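Local coordinates for NOL1/NOP2/sun family protein (Enterococcus faecium, PDB 3M4X) that probably methylates ribosomal RNA, joining a methyltransferase domain of the NOL1/NOP2/sun family to a PUA-like RNA-binding domain, at residues F40-K46 with A84-Q90; P47-M52 with D431-V435; D350-P356 with T370-D376; S147-E151 with V367-G371. All blocks are in the same frame, centred on the assembly; numbering follows the deposited sequence.

Interaction 1 (F40-K46 with A84-Q90); sequences FRWNPLK and AGYEYSQ
Phe-40 and Ser-89 form an antiparallel, non-hydrogen-bonded pair, their CA atoms 3.8 Å apart, and next to them Arg-41 and Tyr-88 exchange two backbone hydrogen bonds. Regular pairing stops there, yet the chains stay close, and a water bridges Asn-43 N and Tyr-86 O. At the paired end, Arg-41 bends at chi3 (-75°) and presents NE to Gln-90 OE1 at 2.7 Å; the oxygen lies close to the guanidinium plane, although the amide is turned 73° against that plane. Phe-40 lies obliquely against the Glu-87 carboxylate, with CE1 3.6 Å from OE1. At the other end, Asn-43 ND2 gives a straight bond to Gly-85 O, 3.0 Å away and in the plane of the Asn-43 amide; ND2 also reaches Trp-153 O, while OD1 accepts from Leu-45 N. Lys-46 lays CB over one face of the Tyr-86 ring, 3.7 Å from its centroid, and a bend at chi2 brings NZ to Ala-84 O at 2.7 Å. Arg-152 O and Leu-390 O also accept from this ammonium, whose charge is thus probably eased by carbonyls from three helix ends. The arrangement combines a short antiparallel pair from the N-terminal three-stranded sheet with two turn or capping motifs: the Asx turn at Asn-43 and the Schellman motif that ends helix 80-83 at Gly-85.

Interaction 2 (P47-M52 with D431-V435); sequences PAGLDM and DKIPV
Met-52, built as selenomethionine, leaves the first turn of helix 49-56 with CB pointing toward residues 431-435, and its chain can be followed atom by atom along them. The first close approach is made by CG, which lies 3.7 Å from CG1 of Ile-433, the two side chains sliding past each other in opposite directions. Bends at chi2 (-61°) and chi3 (93°) then fold the chain along the turn. SE comes to rest 3.8 Å from Lys-432 N and equally near CG of Asp-431, touching a peptide on one hand and a carboxylate on the other. The terminal CE ends 3.7 Å from Asp-431 OD2, an oxygen whose hydrogen bond goes elsewhere, to the hydroxyl of Tyr-56 on the same helix. At the start of segment 47-52, the rings of Pro-47 and Pro-434 point their CG atoms at each other, 4.0 Å apart. The extended aliphatic part of Lys-432 passes the N-cap residue Ala-48, with CD 3.8 Å from CB, and carries its ammonium to within 4.3 Å of Asp-51 OD2, too far for a salt bridge. Tyr-86 backs the apolar centre, touching Met-52, Ile-433 and Pro-434. The N-terminal domain and the PUA-like domain therefore meet here through van der Waals contact of the selenomethionine, Ile-433, two prolines, Ala-48 and the lysine methylenes, while the nearby Asp-51 and Lys-432 charges probably add a modest, long-range attraction.

Interaction 3 (D350-P356 with T370-D376); sequences DHLWEVP and TGLHLGD
Trp-353 and His-373 cross obliquely on one face of an antiparallel strand pair, their planes 33° apart. His-373 CB sits over one face of the indole, 3.8 Å from the centroid of its six-membered ring, while Thr-370 N covers the opposite face. The indole is thus held between methylene and peptide. His-351 lies further along, its ring turned 84° to that of His-373, and completes an aromatic cluster. Its side chain runs beside that of Asp-376 in the same direction, and ND1 donates almost straight (171°) to OD1; the modelled 2.5 Å is doubtfully short. The register slips by one residue between Leu-352 and Trp-353, a beta bulge at which Leu-352 O accepts from Leu-374 N at 2.9 Å and, weakly, from His-373 ND1. On the other face Leu-352 CD2 meets Leu-374 CD1 at 4.0 Å. Glu-354 crosses Leu-374, with OE1 near CD2, yet its carboxylate is satisfied by Tyr-339 OH and the backbone N of Thr-342 and Gly-343. Chemically, the sheet has a buried face where Leu-374 lies beside a carboxylate bonded through both oxygens, and an aromatic face where Asp-376 would probably favour a proton on ND1 of His-351.

Interaction 4 (S147-E151 with V367-G371); sequences SENIE and VVRTG
Arg-369 spreads its guanidinium flat over the beginning of the Glu-151 side chain, with Glu-151 CB 3.5 Å above the plane and over its centre. From there the extended glutamate chain, its CG anti to the backbone N (chi1 178°), carries the carboxylate past the NH2 end, and the turn at chi3 brings OE2 to NH2 in a salt bridge. The modelled separation is too short to be taken literally, and the flat groups stand 77° apart, so this is a single-oxygen contact and not a paired, coplanar one. NH1 turns to the preceding turn of the helix and donates to Ser-147 OG at 3.0 Å; the hydroxyl oxygen lies in the guanidinium plane, and the bond is fairly straight (157°). One arginine thus grips two residues four positions apart on helix 140-153. The helix belongs to the Rossmann-like methyltransferase domain, while strand 367-370, which belongs by sequence to the first C-terminal domain, adds itself antiparallel to strand 158-161, in the mixed sheet of the methyltransferase domain. Val-368 and Arg-369 both face Val-160 there, a classic beta bulge, and from it both side chains point toward the helix. Val-368 CG1 packs on Ser-147 CB at 3.7 Å. Further along the arginine, CD passes Ile-150 CG2 at 4.1 Å while also lying close to Ser-147 OG. Ala-387 of helix 386-390 touches both Arg-369 and Glu-151, and Tyr-386 adds a second contact to the glutamate.

Overall arrangement
Interactions 1 and 2 lie side by side, centres about 10 Å apart, with Tyr-86 touching Pro-47, Ile-433 and Pro-434; their segments alternate along the chain. Interactions 3 and 4 form a second pair at the same spacing, sharing Thr-370 and Gly-371, where strand 367-370 passes into strand 372-378. Interaction 1 closes before these two open, and both fall between the two segments of interaction 2. Helix 140-153 connects the pairs: Tyr-88 of interaction 1 packs on Asn-149 of interaction 4. Interaction 2 joins the N-terminal and PUA-like parts, and interaction 4 the methyltransferase and first C-terminal parts, whereas interactions 1 and 3 are internal to the N-terminal and first C-terminal parts.

Interaction 1 (F40-K46 with A84-Q90)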
# COMPACT_ATOMS: atom_id res chain seq x y z
N PHE A 40 2.89 -10.12 8.25
CA PHE A 40 1.94 -9.03 8.24
C PHE A 40 2.56 -7.88 9.00
O PHE A 40 3.58 -8.05 9.65
CB PHE A 40 0.60 -9.43 8.87
CG PHE A 40 0.69 -9.76 10.34
CD1 PHE A 40 0.36 -8.82 11.29
CD2 PHE A 40 1.08 -11.03 10.76
CE1 PHE A 40 0.42 -9.13 12.65
CE2 PHE A 40 1.15 -11.35 12.12
CZ PHE A 40 0.82 -10.39 13.06
N ARG A 41 1.94 -6.71 8.90
CA ARG A 41 2.40 -5.52 9.60
C ARG A 41 1.30 -4.90 10.46
O ARG A 41 0.12 -4.96 10.12
CB ARG A 41 2.89 -4.45 8.61
CG ARG A 41 4.26 -4.70 8.01
CD ARG A 41 4.62 -3.58 7.03
NE ARG A 41 3.87 -3.76 5.80
CZ ARG A 41 2.86 -3.00 5.41
NH1 ARG A 41 2.45 -1.97 6.12
NH2 ARG A 41 2.25 -3.28 4.27
N TRP A 42 1.71 -4.31 11.58
CA TRP A 42 0.83 -3.47 12.35
C TRP A 42 0.86 -2.05 11.78
O TRP A 42 1.68 -1.72 10.91
CB TRP A 42 1.17 -3.51 13.86
CG TRP A 42 2.55 -3.04 14.22
CD1 TRP A 42 3.70 -3.79 14.23
CD2 TRP A 42 2.93 -1.73 14.63
NE1 TRP A 42 4.76 -3.01 14.64
CE2 TRP A 42 4.32 -1.74 14.88
CE3 TRP A 42 2.22 -0.53 14.83
CZ2 TRP A 42 5.01 -0.62 15.31
CZ3 TRP A 42 2.91 0.58 15.26
CH2 TRP A 42 4.29 0.54 15.49
N ASN A 43 -0.04 -1.21 12.28
CA ASN A 43 -0.35 0.06 11.66
C ASN A 43 -0.17 1.24 12.62
O ASN A 43 -0.98 1.45 13.52
CB ASN A 43 -1.79 0.01 11.12
CG ASN A 43 -2.12 1.21 10.26
OD1 ASN A 43 -1.34 2.15 10.19
ND2 ASN A 43 -3.27 1.18 9.61
N PRO A 44 0.93 2.00 12.44
CA PRO A 44 1.26 3.17 13.26
C PRO A 44 0.29 4.32 13.03
O PRO A 44 0.28 5.27 13.81
CB PRO A 44 2.65 3.58 12.76
CG PRO A 44 3.10 2.51 11.80
CD PRO A 44 1.90 1.75 11.36
N LEU A 45 -0.52 4.24 11.98
CA LEU A 45 -1.56 5.23 11.76
C LEU A 45 -2.73 5.09 12.75
O LEU A 45 -3.49 6.04 12.96
CB LEU A 45 -2.08 5.17 10.33
CG LEU A 45 -1.02 5.39 9.24
CD1 LEU A 45 -1.61 5.18 7.86
CD2 LEU A 45 -0.37 6.78 9.36
N LYS A 46 -2.87 3.90 13.34
CA LYS A 46 -4.01 3.61 14.21
C LYS A 46 -3.77 3.94 15.68
O LYS A 46 -2.65 3.86 16.16
CB LYS A 46 -4.40 2.13 14.07
CG LYS A 46 -4.79 1.70 12.66
CD LYS A 46 -6.19 2.22 12.32
CE LYS A 46 -6.50 1.92 10.87
NZ LYS A 46 -7.95 1.91 10.58
N ALA A 84 -10.52 -3.72 11.03
CA ALA A 84 -10.30 -2.31 11.39
C ALA A 84 -8.97 -1.77 10.90
O ALA A 84 -8.61 -0.65 11.26
CB ALA A 84 -10.40 -2.13 12.89
N GLY A 85 -8.24 -2.57 10.12
CA GLY A 85 -6.99 -2.12 9.53
C GLY A 85 -5.77 -2.12 10.44
O GLY A 85 -4.83 -1.37 10.20
N TYR A 86 -5.77 -2.97 11.47
CA TYR A 86 -4.65 -3.02 12.40
C TYR A 86 -3.60 -4.01 11.93
O TYR A 86 -2.53 -4.12 12.51
CB TYR A 86 -5.14 -3.37 13.82
CG TYR A 86 -5.62 -2.15 14.60
CD1 TYR A 86 -6.67 -1.38 14.13
CD2 TYR A 86 -4.99 -1.76 15.77
CE1 TYR A 86 -7.09 -0.23 14.84
CE2 TYR A 86 -5.40 -0.64 16.48
CZ TYR A 86 -6.45 0.12 16.01
OH TYR A 86 -6.85 1.22 16.72
N GLU A 87 -3.92 -4.73 10.87
CA GLU A 87 -2.99 -5.70 10.30
C GLU A 87 -3.13 -5.71 8.81
O GLU A 87 -4.24 -5.66 8.28
CB GLU A 87 -3.25 -7.10 10.83
CG GLU A 87 -3.10 -7.20 12.32
CD GLU A 87 -3.34 -8.60 12.83
OE1 GLU A 87 -2.92 -8.86 13.97
OE2 GLU A 87 -3.93 -9.42 12.10
N TYR A 88 -1.98 -5.77 8.15
CA TYR A 88 -1.93 -5.95 6.70
C TYR A 88 -1.02 -7.14 6.44
O TYR A 88 0.15 -7.13 6.84
CB TYR A 88 -1.35 -4.70 6.02
CG TYR A 88 -1.71 -4.61 4.57
CD1 TYR A 88 -2.80 -3.86 4.15
CD2 TYR A 88 -0.97 -5.31 3.60
CE1 TYR A 88 -3.15 -3.79 2.82
CE2 TYR A 88 -1.32 -5.24 2.26
CZ TYR A 88 -2.41 -4.48 1.89
OH TYR A 88 -2.78 -4.40 0.57
N SER A 89 -1.56 -8.17 5.81
CA SER A 89 -0.72 -9.33 5.49
C SER A 89 0.11 -9.04 4.25
O SER A 89 -0.39 -8.52 3.26
CB SER A 89 -1.54 -10.62 5.36
OG SER A 89 -2.52 -10.50 4.35
N GLN A 90 1.40 -9.37 4.34
CA GLN A 90 2.37 -9.07 3.29
C GLN A 90 3.52 -10.05 3.44
O GLN A 90 4.00 -10.29 4.55
CB GLN A 90 2.88 -7.64 3.45
CG GLN A 90 3.80 -7.21 2.33
CD GLN A 90 4.34 -5.82 2.51
OE1 GLN A 90 4.40 -5.30 3.63
NE2 GLN A 90 4.76 -5.20 1.41
O HOH W 1 -1.86 -1.96 14.30

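Interaction 2 (P47-M52 with D431-V435)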
# COMPACT_ATOMS: atom_id res chain seq x y z
N PRO A 47 -4.83 4.32 16.40
CA PRO A 47 -4.76 4.45 17.87
C PRO A 47 -4.25 3.16 18.51
O PRO A 47 -4.90 2.13 18.33
CB PRO A 47 -6.22 4.67 18.29
CG PRO A 47 -6.93 5.14 17.07
CD PRO A 47 -6.18 4.59 15.87
N ALA A 48 -3.15 3.21 19.25
CA ALA A 48 -2.61 2.01 19.90
C ALA A 48 -2.43 0.84 18.94
O ALA A 48 -2.75 -0.30 19.27
CB ALA A 48 -3.50 1.58 21.07
N GLY A 49 -1.93 1.11 17.75
CA GLY A 49 -1.81 0.07 16.74
C GLY A 49 -1.07 -1.15 17.24
O GLY A 49 -1.57 -2.27 17.15
N LEU A 50 0.13 -0.95 17.76
CA LEU A 50 0.95 -2.07 18.19
C LEU A 50 0.37 -2.73 19.44
O LEU A 50 0.30 -3.96 19.52
CB LEU A 50 2.39 -1.63 18.43
CG LEU A 50 3.35 -2.63 19.09
CD1 LEU A 50 3.64 -3.90 18.22
CD2 LEU A 50 4.64 -1.90 19.44
N ASP A 51 -0.03 -1.92 20.41
CA ASP A 51 -0.58 -2.47 21.65
C ASP A 51 -1.76 -3.38 21.34
O ASP A 51 -1.90 -4.46 21.90
CB ASP A 51 -1.01 -1.36 22.61
CG ASP A 51 -1.62 -1.91 23.90
OD1 ASP A 51 -1.49 -3.12 24.17
OD2 ASP A 51 -2.24 -1.14 24.66
N MSE A 52 -2.63 -2.93 20.43
CA MSE A 52 -3.80 -3.72 20.08
C MSE A 52 -3.44 -5.06 19.44
O MSE A 52 -4.11 -6.06 19.65
CB MSE A 52 -4.74 -2.91 19.19
CG MSE A 52 -5.45 -1.77 19.93
SE MSE A 52 -6.63 -2.37 21.42
CE MSE A 52 -5.37 -2.25 22.90
N ASP A 431 -12.30 -1.87 22.69
CA ASP A 431 -11.13 -1.60 23.52
C ASP A 431 -10.59 -0.23 23.13
O ASP A 431 -11.05 0.79 23.65
CB ASP A 431 -10.07 -2.70 23.38
CG ASP A 431 -8.95 -2.57 24.42
OD1 ASP A 431 -8.72 -1.46 24.96
OD2 ASP A 431 -8.29 -3.59 24.70
N LYS A 432 -9.65 -0.21 22.19
CA LYS A 432 -9.13 1.06 21.68
C LYS A 432 -9.24 1.16 20.16
O LYS A 432 -8.76 2.11 19.54
CB LYS A 432 -7.68 1.27 22.12
CG LYS A 432 -7.52 1.66 23.59
CD LYS A 432 -6.07 1.96 23.90
CE LYS A 432 -5.86 2.11 25.40
NZ LYS A 432 -4.43 2.34 25.74
N ILE A 433 -9.90 0.17 19.56
CA ILE A 433 -9.99 0.07 18.11
C ILE A 433 -11.29 0.66 17.58
O ILE A 433 -12.37 0.14 17.89
CB ILE A 433 -9.96 -1.38 17.65
CG1 ILE A 433 -8.76 -2.11 18.23
CG2 ILE A 433 -9.96 -1.46 16.13
CD1 ILE A 433 -8.85 -3.62 18.05
N PRO A 434 -11.19 1.72 16.77
CA PRO A 434 -12.37 2.27 16.09
C PRO A 434 -12.79 1.31 14.98
O PRO A 434 -12.01 1.05 14.06
CB PRO A 434 -11.86 3.60 15.49
CG PRO A 434 -10.64 3.94 16.28
CD PRO A 434 -10.01 2.58 16.57
N VAL A 435 -14.01 0.79 15.06
CA VAL A 435 -14.41 -0.21 14.08
C VAL A 435 -15.43 0.28 13.07
O VAL A 435 -15.76 -0.44 12.13
CB VAL A 435 -14.91 -1.49 14.76
CG1 VAL A 435 -13.84 -2.03 15.68
CG2 VAL A 435 -16.20 -1.23 15.55

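Interaction 3 (D350-P356 with T370-D376)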
# COMPACT_ATOMS: atom_id res chain seq x y z
N ASP A 350 -22.78 13.33 -4.27
CA ASP A 350 -23.20 13.49 -2.88
C ASP A 350 -22.20 12.90 -1.89
O ASP A 350 -22.43 12.88 -0.68
CB ASP A 350 -24.59 12.88 -2.65
CG ASP A 350 -25.62 13.40 -3.62
OD1 ASP A 350 -26.07 12.59 -4.46
OD2 ASP A 350 -25.95 14.60 -3.56
N HIS A 351 -21.08 12.42 -2.42
CA HIS A 351 -19.97 11.98 -1.60
C HIS A 351 -19.12 13.20 -1.23
O HIS A 351 -18.63 13.91 -2.12
CB HIS A 351 -19.10 10.97 -2.35
CG HIS A 351 -19.84 9.73 -2.79
ND1 HIS A 351 -20.68 9.03 -1.97
CD2 HIS A 351 -19.83 9.07 -3.97
CE1 HIS A 351 -21.17 7.99 -2.62
NE2 HIS A 351 -20.67 7.99 -3.84
N LEU A 352 -18.95 13.44 0.06
CA LEU A 352 -18.07 14.50 0.54
C LEU A 352 -16.64 13.98 0.70
O LEU A 352 -16.41 12.96 1.36
CB LEU A 352 -18.58 15.06 1.86
CG LEU A 352 -17.87 16.26 2.46
CD1 LEU A 352 -17.93 17.44 1.50
CD2 LEU A 352 -18.50 16.64 3.80
N TRP A 353 -15.68 14.67 0.09
CA TRP A 353 -14.29 14.24 0.13
C TRP A 353 -13.43 15.34 0.68
O TRP A 353 -13.70 16.52 0.46
CB TRP A 353 -13.79 13.92 -1.28
CG TRP A 353 -14.36 12.69 -1.87
CD1 TRP A 353 -15.48 12.59 -2.64
CD2 TRP A 353 -13.83 11.37 -1.75
NE1 TRP A 353 -15.69 11.28 -3.00
CE2 TRP A 353 -14.69 10.51 -2.46
CE3 TRP A 353 -12.72 10.83 -1.10
CZ2 TRP A 353 -14.47 9.15 -2.54
CZ3 TRP A 353 -12.50 9.47 -1.19
CH2 TRP A 353 -13.37 8.65 -1.90
N GLU A 354 -12.38 14.96 1.38
CA GLU A 354 -11.41 15.94 1.82
C GLU A 354 -10.14 15.59 1.09
O GLU A 354 -9.58 14.51 1.29
CB GLU A 354 -11.20 15.85 3.33
CG GLU A 354 -10.10 16.77 3.86
CD GLU A 354 -9.93 16.66 5.35
OE1 GLU A 354 -10.88 16.19 6.02
OE2 GLU A 354 -8.86 17.03 5.86
N VAL A 355 -9.69 16.50 0.23
CA VAL A 355 -8.60 16.25 -0.69
C VAL A 355 -7.37 17.04 -0.27
O VAL A 355 -7.47 18.22 0.06
CB VAL A 355 -8.98 16.66 -2.12
CG1 VAL A 355 -7.94 16.17 -3.11
CG2 VAL A 355 -10.34 16.11 -2.48
N PRO A 356 -6.19 16.40 -0.29
CA PRO A 356 -4.98 17.08 0.13
C PRO A 356 -4.72 18.30 -0.74
O PRO A 356 -5.07 18.32 -1.91
CB PRO A 356 -3.89 16.03 -0.08
CG PRO A 356 -4.61 14.74 -0.01
CD PRO A 356 -5.93 15.00 -0.66
N THR A 370 -10.47 9.82 -3.77
CA THR A 370 -9.95 11.18 -3.78
C THR A 370 -9.74 11.73 -2.38
O THR A 370 -10.50 12.58 -1.91
CB THR A 370 -10.90 12.12 -4.55
OG1 THR A 370 -11.09 11.63 -5.88
CG2 THR A 370 -10.32 13.52 -4.63
N GLY A 371 -8.70 11.25 -1.69
CA GLY A 371 -8.43 11.71 -0.34
C GLY A 371 -9.27 10.99 0.71
O GLY A 371 -9.46 9.77 0.65
N LEU A 372 -9.78 11.73 1.68
CA LEU A 372 -10.57 11.12 2.73
C LEU A 372 -12.05 11.28 2.45
O LEU A 372 -12.56 12.40 2.34
CB LEU A 372 -10.23 11.70 4.11
CG LEU A 372 -11.00 11.08 5.30
CD1 LEU A 372 -10.65 9.59 5.48
CD2 LEU A 372 -10.78 11.87 6.60
N HIS A 373 -12.73 10.15 2.32
CA HIS A 373 -14.18 10.13 2.17
C HIS A 373 -14.83 10.42 3.53
O HIS A 373 -14.76 9.60 4.45
CB HIS A 373 -14.61 8.76 1.66
CG HIS A 373 -16.09 8.60 1.51
ND1 HIS A 373 -16.92 9.66 1.19
CD2 HIS A 373 -16.89 7.52 1.64
CE1 HIS A 373 -18.16 9.23 1.12
NE2 HIS A 373 -18.17 7.93 1.40
N LEU A 374 -15.46 11.58 3.67
CA LEU A 374 -16.00 12.02 4.96
C LEU A 374 -17.40 11.47 5.23
O LEU A 374 -17.74 11.16 6.38
CB LEU A 374 -16.01 13.55 5.05
CG LEU A 374 -14.63 14.23 5.07
CD1 LEU A 374 -14.77 15.73 4.96
CD2 LEU A 374 -13.85 13.86 6.32
N GLY A 375 -18.21 11.37 4.18
CA GLY A 375 -19.55 10.84 4.30
C GLY A 375 -20.41 11.17 3.08
O GLY A 375 -19.92 11.71 2.09
N ASP A 376 -21.70 10.83 3.17
CA ASP A 376 -22.64 11.03 2.07
C ASP A 376 -23.82 11.87 2.50
O ASP A 376 -24.38 11.69 3.59
CB ASP A 376 -23.15 9.69 1.55
CG ASP A 376 -22.06 8.85 0.93
OD1 ASP A 376 -21.08 9.45 0.46
OD2 ASP A 376 -22.19 7.61 0.91

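Interaction 4 (S147-E151 with V367-G371)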
# COMPACT_ATOMS: atom_id res chain seq x y z
N SER A 147 -8.16 0.36 -3.46
CA SER A 147 -8.91 1.45 -2.83
C SER A 147 -9.52 1.00 -1.49
O SER A 147 -9.46 1.71 -0.49
CB SER A 147 -9.99 1.96 -3.79
OG SER A 147 -10.84 2.90 -3.15
N GLU A 148 -10.07 -0.21 -1.45
CA GLU A 148 -10.66 -0.69 -0.20
C GLU A 148 -9.64 -0.96 0.90
O GLU A 148 -9.93 -0.74 2.08
CB GLU A 148 -11.59 -1.88 -0.46
CG GLU A 148 -12.87 -1.43 -1.16
CD GLU A 148 -13.73 -2.57 -1.66
OE1 GLU A 148 -13.50 -3.73 -1.23
OE2 GLU A 148 -14.65 -2.31 -2.47
N ASN A 149 -8.43 -1.37 0.52
CA ASN A 149 -7.37 -1.57 1.52
C ASN A 149 -6.82 -0.24 2.07
O ASN A 149 -6.52 -0.14 3.26
CB ASN A 149 -6.22 -2.42 0.96
CG ASN A 149 -6.50 -3.92 1.03
OD1 ASN A 149 -6.84 -4.46 2.09
ND2 ASN A 149 -6.33 -4.60 -0.09
N ILE A 150 -6.70 0.77 1.22
CA ILE A 150 -6.24 2.10 1.64
C ILE A 150 -7.21 2.65 2.70
O ILE A 150 -6.82 3.07 3.78
CB ILE A 150 -6.10 3.08 0.42
CG1 ILE A 150 -4.66 3.16 -0.07
CG2 ILE A 150 -6.47 4.50 0.79
CD1 ILE A 150 -4.03 1.86 -0.40
N GLU A 151 -8.50 2.60 2.39
CA GLU A 151 -9.53 2.99 3.33
C GLU A 151 -9.47 2.20 4.64
O GLU A 151 -9.59 2.76 5.73
CB GLU A 151 -10.89 2.84 2.67
CG GLU A 151 -12.05 3.18 3.56
CD GLU A 151 -13.36 2.79 2.93
OE1 GLU A 151 -13.70 1.60 2.95
OE2 GLU A 151 -14.05 3.68 2.40
N VAL A 367 -10.10 8.51 -11.13
CA VAL A 367 -9.79 8.51 -9.71
C VAL A 367 -10.84 7.71 -8.94
O VAL A 367 -12.00 8.11 -8.88
CB VAL A 367 -9.73 9.93 -9.15
CG1 VAL A 367 -9.68 9.89 -7.65
CG2 VAL A 367 -8.53 10.66 -9.71
N VAL A 368 -10.39 6.60 -8.36
CA VAL A 368 -11.24 5.69 -7.59
C VAL A 368 -11.42 6.19 -6.16
O VAL A 368 -12.42 5.91 -5.50
CB VAL A 368 -10.60 4.29 -7.55
CG1 VAL A 368 -11.53 3.29 -6.89
CG2 VAL A 368 -10.26 3.84 -8.97
N ARG A 369 -10.44 6.95 -5.69
CA ARG A 369 -10.48 7.46 -4.33
C ARG A 369 -9.77 8.80 -4.26
O ARG A 369 -8.61 8.91 -4.65
CB ARG A 369 -9.83 6.44 -3.38
CG ARG A 369 -9.94 6.80 -1.92
CD ARG A 369 -9.96 5.55 -1.05
NE ARG A 369 -10.98 5.72 -0.04
CZ ARG A 369 -12.05 4.97 0.08
NH1 ARG A 369 -12.24 3.93 -0.73
NH2 ARG A 369 -12.92 5.24 1.03
N THR A 370 -10.47 9.82 -3.77
CA THR A 370 -9.95 11.18 -3.78
C THR A 370 -9.74 11.73 -2.38
O THR A 370 -10.50 12.58 -1.91
CB THR A 370 -10.90 12.12 -4.55
OG1 THR A 370 -11.09 11.63 -5.88
CG2 THR A 370 -10.32 13.52 -4.63
N GLY A 371 -8.70 11.25 -1.69
CA GLY A 371 -8.43 11.71 -0.34
C GLY A 371 -9.27 10.99 0.71
O GLY A 371 -9.46 9.77 0.65